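Fatty acid synthase 1, isoform A (Drosophila melanogaster, PDB 6FN6) probably builds long-chain saturated fatty acids from acetyl-CoA and malonyl-CoA using NADPH, this chain being its modifying region with dehydratase, enoylreductase and ketoreductase. Local coordinates at residues 305-310 against 369-374; 316-321 against 351-356; 339-344 against 358-363. All coordinates share one frame; numbering follows the deposited sequence.

Contact 1: 305-310 against 369-374; sequences KGVELA and PVEQNC
The carboxylate of E371 carries the aliphatic end of K305 on one face. K305 CE lies over that face, 3.4 Å from E371 CD. NZ lies on the same side but past the rim, off the edge between CG and OE2. On this side too, beyond OE1, is the CG1 methyl of V307. R359 NH2 reaches OE2 from close to the carboxylate plane and makes a second salt bridge. The salt bridge K305 NZ to E371 OE2, 3.1 Å, is weak as a hydrogen bond. NZ is held better by the carbonyl of Q372. It lies in that carbonyl's plane, 2.8 Å from Q372 O, at a C=O...N angle of 158°. K305 CG is anti to the backbone N (chi1 -168°). The chain stays extended beyond CG, and this lets NZ reach the loop backbone. CD comes 3.4 Å from N373 O. Two cations around one carboxylate would favour its ionised form.

Further along the strand, toward L309, the contact is apolar. C374 SG meets V307 CG1 at 4.0 Å, V370 CG2 faces V307 CG2, and V370 CG1 is 3.9 Å from L309 CD2.

Strand 303-309 runs between strands 374-380 and 334-341. The loop 369-374 comes from edge strand 359-362 and leads into strand 374-380. On the way V370 also touches V340 of strand 334-341.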
loop_
_atom_site.group_PDB
_atom_site.type_symbol
_atom_site.label_atom_id
_atom_site.label_comp_id
_atom_site.label_asym_id
_atom_site.label_seq_id
_atom_site.Cartn_x
_atom_site.Cartn_y
_atom_site.Cartn_z
ATOM N N LYS A 305 63.780 17.232 29.297
ATOM C CA LYS A 305 63.431 17.637 30.658
ATOM C C LYS A 305 63.492 19.154 30.825
ATOM O O LYS A 305 64.443 19.795 30.384
ATOM C CB LYS A 305 64.366 16.965 31.665
ATOM C CG LYS A 305 63.917 17.085 33.115
ATOM C CD LYS A 305 64.884 16.369 34.047
ATOM C CE LYS A 305 64.333 16.260 35.460
ATOM N NZ LYS A 305 65.375 15.804 36.424
ATOM N N GLY A 306 62.472 19.720 31.462
ATOM C CA GLY A 306 62.433 21.150 31.719
ATOM C C GLY A 306 61.588 21.520 32.924
ATOM O O GLY A 306 60.795 20.714 33.406
ATOM N N VAL A 307 61.768 22.740 33.422
ATOM C CA VAL A 307 60.995 23.226 34.560
ATOM C C VAL A 307 60.615 24.689 34.358
ATOM O O VAL A 307 61.231 25.393 33.558
ATOM C CB VAL A 307 61.773 23.048 35.882
ATOM C CG1 VAL A 307 62.082 21.580 36.128
ATOM C CG2 VAL A 307 63.056 23.869 35.870
ATOM N N GLU A 308 59.598 25.139 35.089
ATOM C CA GLU A 308 59.192 26.540 35.062
ATOM C C GLU A 308 59.116 27.112 36.472
ATOM O O GLU A 308 58.336 26.647 37.302
ATOM C CB GLU A 308 57.842 26.707 34.360
ATOM C CG GLU A 308 57.154 28.039 34.656
ATOM C CD GLU A 308 55.941 28.288 33.779
ATOM O OE1 GLU A 308 55.318 27.306 33.323
ATOM O OE2 GLU A 308 55.607 29.469 33.545
ATOM N N LEU A 309 59.936 28.124 36.730
ATOM C CA LEU A 309 59.931 28.819 38.010
ATOM C C LEU A 309 58.714 29.740 38.092
ATOM O O LEU A 309 58.511 30.592 37.226
ATOM C CB LEU A 309 61.228 29.606 38.188
ATOM C CG LEU A 309 62.501 28.764 38.050
ATOM C CD1 LEU A 309 63.739 29.643 38.081
ATOM C CD2 LEU A 309 62.577 27.695 39.135
ATOM N N ALA A 310 57.908 29.561 39.136
ATOM C CA ALA A 310 56.628 30.258 39.259
ATOM C C ALA A 310 56.469 30.985 40.596
ATOM O O ALA A 310 55.414 30.907 41.222
ATOM C CB ALA A 310 55.483 29.272 39.066
ATOM N N PRO A 369 69.094 23.742 44.480
ATOM C CA PRO A 369 68.695 23.370 43.118
ATOM C C PRO A 369 67.284 22.804 43.022
ATOM O O PRO A 369 66.897 21.973 43.844
ATOM C CB PRO A 369 69.727 22.309 42.733
ATOM C CG PRO A 369 70.126 21.695 44.017
ATOM C CD PRO A 369 70.088 22.799 45.029
ATOM N N VAL A 370 66.528 23.252 42.025
ATOM C CA VAL A 370 65.145 22.823 41.872
ATOM C C VAL A 370 65.095 21.377 41.379
ATOM O O VAL A 370 64.245 20.597 41.808
ATOM C CB VAL A 370 64.376 23.766 40.920
ATOM C CG1 VAL A 370 64.342 25.176 41.491
ATOM C CG2 VAL A 370 65.004 23.772 39.527
ATOM N N GLU A 371 66.007 21.025 40.476
ATOM C CA GLU A 371 66.072 19.672 39.933
ATOM C C GLU A 371 67.417 19.440 39.248
ATOM O O GLU A 371 68.124 20.392 38.931
ATOM C CB GLU A 371 64.922 19.418 38.961
ATOM C CG GLU A 371 64.772 17.954 38.578
ATOM C CD GLU A 371 63.329 17.524 38.426
ATOM O OE1 GLU A 371 62.453 18.400 38.267
ATOM O OE2 GLU A 371 63.069 16.304 38.467
ATOM N N GLN A 372 67.765 18.176 39.022
ATOM C CA GLN A 372 69.057 17.830 38.435
ATOM C C GLN A 372 68.954 17.460 36.952
ATOM O O GLN A 372 67.995 16.822 36.517
ATOM C CB GLN A 372 69.704 16.682 39.220
ATOM C CG GLN A 372 68.835 15.445 39.391
ATOM C CD GLN A 372 69.558 14.333 40.131
ATOM O OE1 GLN A 372 70.375 14.592 41.016
ATOM N NE2 GLN A 372 69.260 13.089 39.773
ATOM N N ASN A 373 69.964 17.874 36.190
ATOM C CA ASN A 373 70.086 17.546 34.770
ATOM C C ASN A 373 68.837 17.844 33.945
ATOM O O ASN A 373 68.220 16.936 33.386
ATOM C CB ASN A 373 70.440 16.070 34.609
ATOM C CG ASN A 373 71.768 15.719 35.243
ATOM O OD1 ASN A 373 72.828 16.094 34.739
ATOM N ND2 ASN A 373 71.720 14.993 36.355
ATOM N N CYS A 374 68.475 19.119 33.867
ATOM C CA CYS A 374 67.389 19.558 33.000
ATOM C C CYS A 374 67.956 20.012 31.658
ATOM O O CYS A 374 69.114 20.413 31.573
ATOM C CB CYS A 374 66.602 20.694 33.652
ATOM S SG CYS A 374 65.770 20.234 35.181
#

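Contact 2: 316-321 against 351-356; sequences DVLVAN and AALGDS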
loop_
_atom_site.group_PDB
_atom_site.type_symbol
_atom_site.label_atom_id
_atom_site.label_comp_id
_atom_site.label_asym_id
_atom_site.label_seq_id
_atom_site.Cartn_x
_atom_site.Cartn_y
_atom_site.Cartn_z
ATOM N N ASP A 316 47.543 30.736 36.478
ATOM C CA ASP A 316 46.968 30.663 35.139
ATOM C C ASP A 316 47.963 31.055 34.045
ATOM O O ASP A 316 47.962 30.467 32.964
ATOM C CB ASP A 316 45.733 31.562 35.043
ATOM C CG ASP A 316 44.933 31.323 33.775
ATOM O OD1 ASP A 316 45.205 30.323 33.078
ATOM O OD2 ASP A 316 44.024 32.130 33.479
ATOM N N VAL A 317 48.802 32.050 34.322
ATOM C CA VAL A 317 49.657 32.628 33.284
ATOM C C VAL A 317 50.915 31.809 32.983
ATOM O O VAL A 317 51.602 32.081 31.999
ATOM C CB VAL A 317 50.072 34.072 33.658
ATOM C CG1 VAL A 317 48.848 34.970 33.762
ATOM C CG2 VAL A 317 50.894 34.094 34.945
ATOM N N LEU A 318 51.225 30.819 33.816
ATOM C CA LEU A 318 52.415 29.997 33.594
ATOM C C LEU A 318 52.331 29.328 32.221
ATOM O O LEU A 318 51.240 29.046 31.727
ATOM C CB LEU A 318 52.588 28.961 34.710
ATOM C CG LEU A 318 51.387 28.101 35.095
ATOM C CD1 LEU A 318 51.296 26.854 34.234
ATOM C CD2 LEU A 318 51.461 27.737 36.573
ATOM N N VAL A 319 53.488 29.079 31.611
ATOM C CA VAL A 319 53.543 28.597 30.232
ATOM C C VAL A 319 53.835 27.100 30.136
ATOM O O VAL A 319 53.881 26.548 29.035
ATOM C CB VAL A 319 54.596 29.386 29.421
ATOM C CG1 VAL A 319 54.292 30.878 29.450
ATOM C CG2 VAL A 319 56.011 29.113 29.943
ATOM N N ALA A 320 54.046 26.454 31.280
ATOM C CA ALA A 320 54.439 25.046 31.327
ATOM C C ALA A 320 53.683 24.172 30.322
ATOM O O ALA A 320 54.294 23.388 29.591
ATOM C CB ALA A 320 54.236 24.500 32.732
ATOM N N ASN A 321 52.360 24.307 30.286
ATOM C CA ASN A 321 51.538 23.496 29.392
ATOM C C ASN A 321 51.961 23.694 27.944
ATOM O O ASN A 321 52.114 22.729 27.195
ATOM C CB ASN A 321 50.056 23.842 29.555
ATOM C CG ASN A 321 49.448 23.236 30.805
ATOM O OD1 ASN A 321 50.064 22.399 31.466
ATOM N ND2 ASN A 321 48.228 23.649 31.132
ATOM N N ALA A 351 45.929 22.407 40.297
ATOM C CA ALA A 351 44.606 22.527 39.697
ATOM C C ALA A 351 44.658 23.325 38.395
ATOM O O ALA A 351 43.984 22.989 37.422
ATOM C CB ALA A 351 43.642 23.180 40.677
ATOM N N ALA A 352 45.462 24.382 38.388
ATOM C CA ALA A 352 45.569 25.263 37.228
ATOM C C ALA A 352 46.076 24.532 35.983
ATOM O O ALA A 352 45.544 24.723 34.889
ATOM C CB ALA A 352 46.479 26.437 37.550
ATOM N N LEU A 353 47.107 23.708 36.148
ATOM C CA LEU A 353 47.675 22.959 35.028
ATOM C C LEU A 353 46.649 22.048 34.359
ATOM O O LEU A 353 46.599 21.955 33.132
ATOM C CB LEU A 353 48.869 22.127 35.502
ATOM C CG LEU A 353 50.087 22.921 35.973
ATOM C CD1 LEU A 353 51.076 22.012 36.683
ATOM C CD2 LEU A 353 50.749 23.608 34.792
ATOM N N GLY A 354 45.838 21.374 35.165
ATOM C CA GLY A 354 44.770 20.543 34.642
ATOM C C GLY A 354 45.200 19.196 34.090
ATOM O O GLY A 354 46.064 18.519 34.647
ATOM N N ASP A 355 44.576 18.816 32.979
ATOM C CA ASP A 355 44.778 17.510 32.363
ATOM C C ASP A 355 45.952 17.523 31.383
ATOM O O ASP A 355 45.950 16.805 30.385
ATOM C CB ASP A 355 43.496 17.070 31.649
ATOM C CG ASP A 355 43.556 15.632 31.170
ATOM O OD1 ASP A 355 44.254 14.818 31.811
ATOM O OD2 ASP A 355 42.904 15.316 30.151
ATOM N N SER A 356 46.959 18.342 31.674
ATOM C CA SER A 356 48.098 18.500 30.776
ATOM C C SER A 356 49.175 17.450 31.029
ATOM O O SER A 356 49.844 16.996 30.101
ATOM C CB SER A 356 48.698 19.897 30.931
ATOM O OG SER A 356 49.905 20.018 30.201
#
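L318 is the first residue of 316-321 to reach the other segment. CD1 meets CD2 of L353, and the two side chains cross at about a right angle. A320 follows, at the start of helix 320-329. Its CB points toward L353 and lies 4.1 Å from CD2. The same L353 methyl therefore touches both residues.

N321 carries the polar part. Its amide group bonds to two residues of the other segment. ND2 donates to L353 O at 3.1 Å, with an N-H...O angle of 159°. The donor is on a lone pair of that carbonyl, and L353 O lies nearly in the amide plane. L353 is the last residue of helix 346-353, so the asparagine supplies a donor to a carbonyl at the helix end. G354 then leaves helical geometry with positive phi (77°), and the chain turns back toward N321. S356 closes the set. Its OG is anti to the backbone N (chi1 172°), which brings the hydroxyl to N321. OG donates to N321 OD1 at 2.7 Å, but from well above the carbonyl plane, 68° out of it. The two bonds use opposite ends of one amide. The carbonyl of L353 can only accept, which is consistent with the NH2 lying on that side. The serine bond is compatible with the same orientation.

V339 and V358 touch both A320 and L353. The N-terminal turn of helix 320-329 and the C-terminal end of helix 346-353 thus meet over the same face of a sheet. Such helices, linking successive parallel strands, are typical of Rossmann-like alpha/beta folds. The strand order here matches class I methyltransferases, consistent with the pseudo-methyltransferase domain of animal fatty acid synthases.

Contact 3: 339-344 against 358-363; sequences VVTSNN and VRVVSK
V339 and V358 meet methyl to methyl, CG2 of the first 3.7 Å from CG1 of the second, with the side chains crossing obliquely. Both valines hold CG1 anti to the backbone N. In V339 this leaves CG2 beside the backbone N, on the side where V358 arrives. V360 has the same rotamer (chi1 180°), and its CG1 lies 3.4 Å from V339 O.

V339, T341 and V360 share one face of the sheet. Helix 346-353 covers it: L353 packs on V339 and V360, and I349 packs on T341. V340 and V361 point to the other face. There V340 CG1 is 3.7 Å from K363 O, and V340 also packs on V307 and L309. T341 turns OG1 anti to its backbone N, where the hydroxyl bonds to N345 and takes a weak bond from N343 N. S362 OG bonds to E346, and the guanidinium of R359, besides its bridge to E371, pairs with D336.

The backbones join in a parallel ladder. V339 N donates to R359 O at 3.0 Å, with an N-H...O angle of 155°. V361 N donates to V339 O at 3.2 Å. T341 N to V361 O, 3.4 Å, is weak, and so is K363 N to T341 O. The contact thus joins the two parallel strands of the beta-alpha-beta unit formed by strand 334-341, helix 346-353 and strand 359-362.

Chemically it is a backbone ladder with one valine pair beside it, V340 packing on the neighbouring strand. T341 OG1, S362 OG and the R359 guanidinium find partners beyond the two segments. Backbone hydrogen bonds therefore carry the pairing, firmer at V339 and weaker past V361 N.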
loop_
_atom_site.group_PDB
_atom_site.type_symbol
_atom_site.label_atom_id
_atom_site.label_comp_id
_atom_site.label_asym_id
_atom_site.label_seq_id
_atom_site.Cartn_x
_atom_site.Cartn_y
_atom_site.Cartn_z
ATOM N N VAL A 339 56.447 22.322 37.255
ATOM C CA VAL A 339 56.337 23.689 37.736
ATOM C C VAL A 339 56.882 23.739 39.155
ATOM O O VAL A 339 56.387 23.053 40.049
ATOM C CB VAL A 339 54.887 24.200 37.678
ATOM C CG1 VAL A 339 54.810 25.651 38.142
ATOM C CG2 VAL A 339 54.330 24.059 36.270
ATOM N N VAL A 340 57.908 24.559 39.350
ATOM C CA VAL A 340 58.559 24.685 40.644
ATOM C C VAL A 340 57.974 25.875 41.388
ATOM O O VAL A 340 57.828 26.959 40.826
ATOM C CB VAL A 340 60.082 24.829 40.495
ATOM C CG1 VAL A 340 60.755 24.724 41.853
ATOM C CG2 VAL A 340 60.629 23.776 39.541
ATOM N N THR A 341 57.640 25.665 42.657
ATOM C CA THR A 341 57.041 26.714 43.472
ATOM C C THR A 341 57.755 26.818 44.813
ATOM O O THR A 341 58.014 25.812 45.474
ATOM C CB THR A 341 55.539 26.460 43.711
ATOM O OG1 THR A 341 54.995 27.518 44.509
ATOM C CG2 THR A 341 55.312 25.123 44.417
ATOM N N SER A 342 58.077 28.047 45.200
ATOM C CA SER A 342 58.731 28.306 46.473
ATOM C C SER A 342 57.723 28.772 47.517
ATOM O O SER A 342 58.039 28.844 48.704
ATOM C CB SER A 342 59.831 29.356 46.300
ATOM O OG SER A 342 60.530 29.570 47.512
ATOM N N ASN A 343 56.511 29.092 47.072
ATOM C CA ASN A 343 55.509 29.660 47.964
ATOM C C ASN A 343 54.570 28.576 48.494
ATOM O O ASN A 343 53.498 28.879 49.021
ATOM C CB ASN A 343 54.709 30.747 47.243
ATOM C CG ASN A 343 55.592 31.858 46.700
ATOM O OD1 ASN A 343 55.464 32.258 45.542
ATOM N ND2 ASN A 343 56.500 32.355 47.534
ATOM N N ASN A 344 54.983 27.320 48.350
ATOM C CA ASN A 344 54.265 26.179 48.919
ATOM C C ASN A 344 52.749 26.262 48.725
ATOM O O ASN A 344 51.980 26.012 49.656
ATOM C CB ASN A 344 54.600 26.048 50.405
ATOM C CG ASN A 344 56.083 25.824 50.645
ATOM O OD1 ASN A 344 56.729 26.581 51.368
ATOM N ND2 ASN A 344 56.632 24.785 50.021
ATOM N N VAL A 358 51.599 17.945 33.584
ATOM C CA VAL A 358 52.779 18.639 34.069
ATOM C C VAL A 358 52.824 18.427 35.572
ATOM O O VAL A 358 51.895 18.799 36.287
ATOM C CB VAL A 358 52.751 20.138 33.699
ATOM C CG1 VAL A 358 53.901 20.886 34.361
ATOM C CG2 VAL A 358 52.811 20.313 32.193
ATOM N N ARG A 359 53.905 17.825 36.052
ATOM C CA ARG A 359 54.045 17.561 37.477
ATOM C C ARG A 359 54.407 18.840 38.222
ATOM O O ARG A 359 54.671 19.870 37.605
ATOM C CB ARG A 359 55.089 16.468 37.718
ATOM C CG ARG A 359 56.467 16.761 37.159
ATOM C CD ARG A 359 57.220 15.470 36.883
ATOM N NE ARG A 359 58.651 15.702 36.713
ATOM C CZ ARG A 359 59.516 15.796 37.716
ATOM N NH1 ARG A 359 59.102 15.683 38.974
ATOM N NH2 ARG A 359 60.800 16.006 37.465
ATOM N N VAL A 360 54.405 18.767 39.549
ATOM C CA VAL A 360 54.752 19.908 40.387
ATOM C C VAL A 360 55.740 19.502 41.476
ATOM O O VAL A 360 55.504 18.548 42.217
ATOM C CB VAL A 360 53.487 20.538 41.010
ATOM C CG1 VAL A 360 53.850 21.725 41.897
ATOM C CG2 VAL A 360 52.507 20.959 39.925
ATOM N N VAL A 361 56.847 20.233 41.563
ATOM C CA VAL A 361 57.863 19.974 42.575
ATOM C C VAL A 361 57.859 21.126 43.575
ATOM O O VAL A 361 57.642 22.280 43.206
ATOM C CB VAL A 361 59.253 19.785 41.938
ATOM C CG1 VAL A 361 60.315 19.563 43.010
ATOM C CG2 VAL A 361 59.233 18.626 40.954
ATOM N N SER A 362 58.104 20.802 44.842
ATOM C CA SER A 362 58.085 21.789 45.917
ATOM C C SER A 362 59.484 22.062 46.454
ATOM O O SER A 362 59.994 21.316 47.289
ATOM C CB SER A 362 57.183 21.315 47.056
ATOM O OG SER A 362 55.899 20.962 46.576
ATOM N N LYS A 363 60.095 23.140 45.976
ATOM C CA LYS A 363 61.423 23.530 46.435
ATOM C C LYS A 363 61.614 25.040 46.351
ATOM O O LYS A 363 61.103 25.695 45.443
ATOM C CB LYS A 363 62.504 22.820 45.618
ATOM C CG LYS A 363 62.711 21.364 46.006
ATOM C CD LYS A 363 63.921 20.761 45.313
ATOM C CE LYS A 363 64.111 19.300 45.698
ATOM N NZ LYS A 363 64.421 19.132 47.146
#

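How the contacts relate
All three contacts belong to one mixed alpha/beta sheet domain. It resembles the class I methyltransferase fold and lies away from the predicted dehydratase catalytic residues. Centres of contacts 1 and 3 are about 10 Å apart, those of 2 and 3 about 12 Å, and those of 1 and 2 about 16 Å. Along the chain contact 1 spans both others, while the segments of contacts 2 and 3 alternate. Strands 303-309 and 334-341 are sheet neighbours, joined by E308 O and V340 N. E308 OE2 also bonds V319 N before helix 320-329. Together the contacts join strand 359-362, helices 320-329 and 346-353 and the loop 369-374 at one end of the sheet.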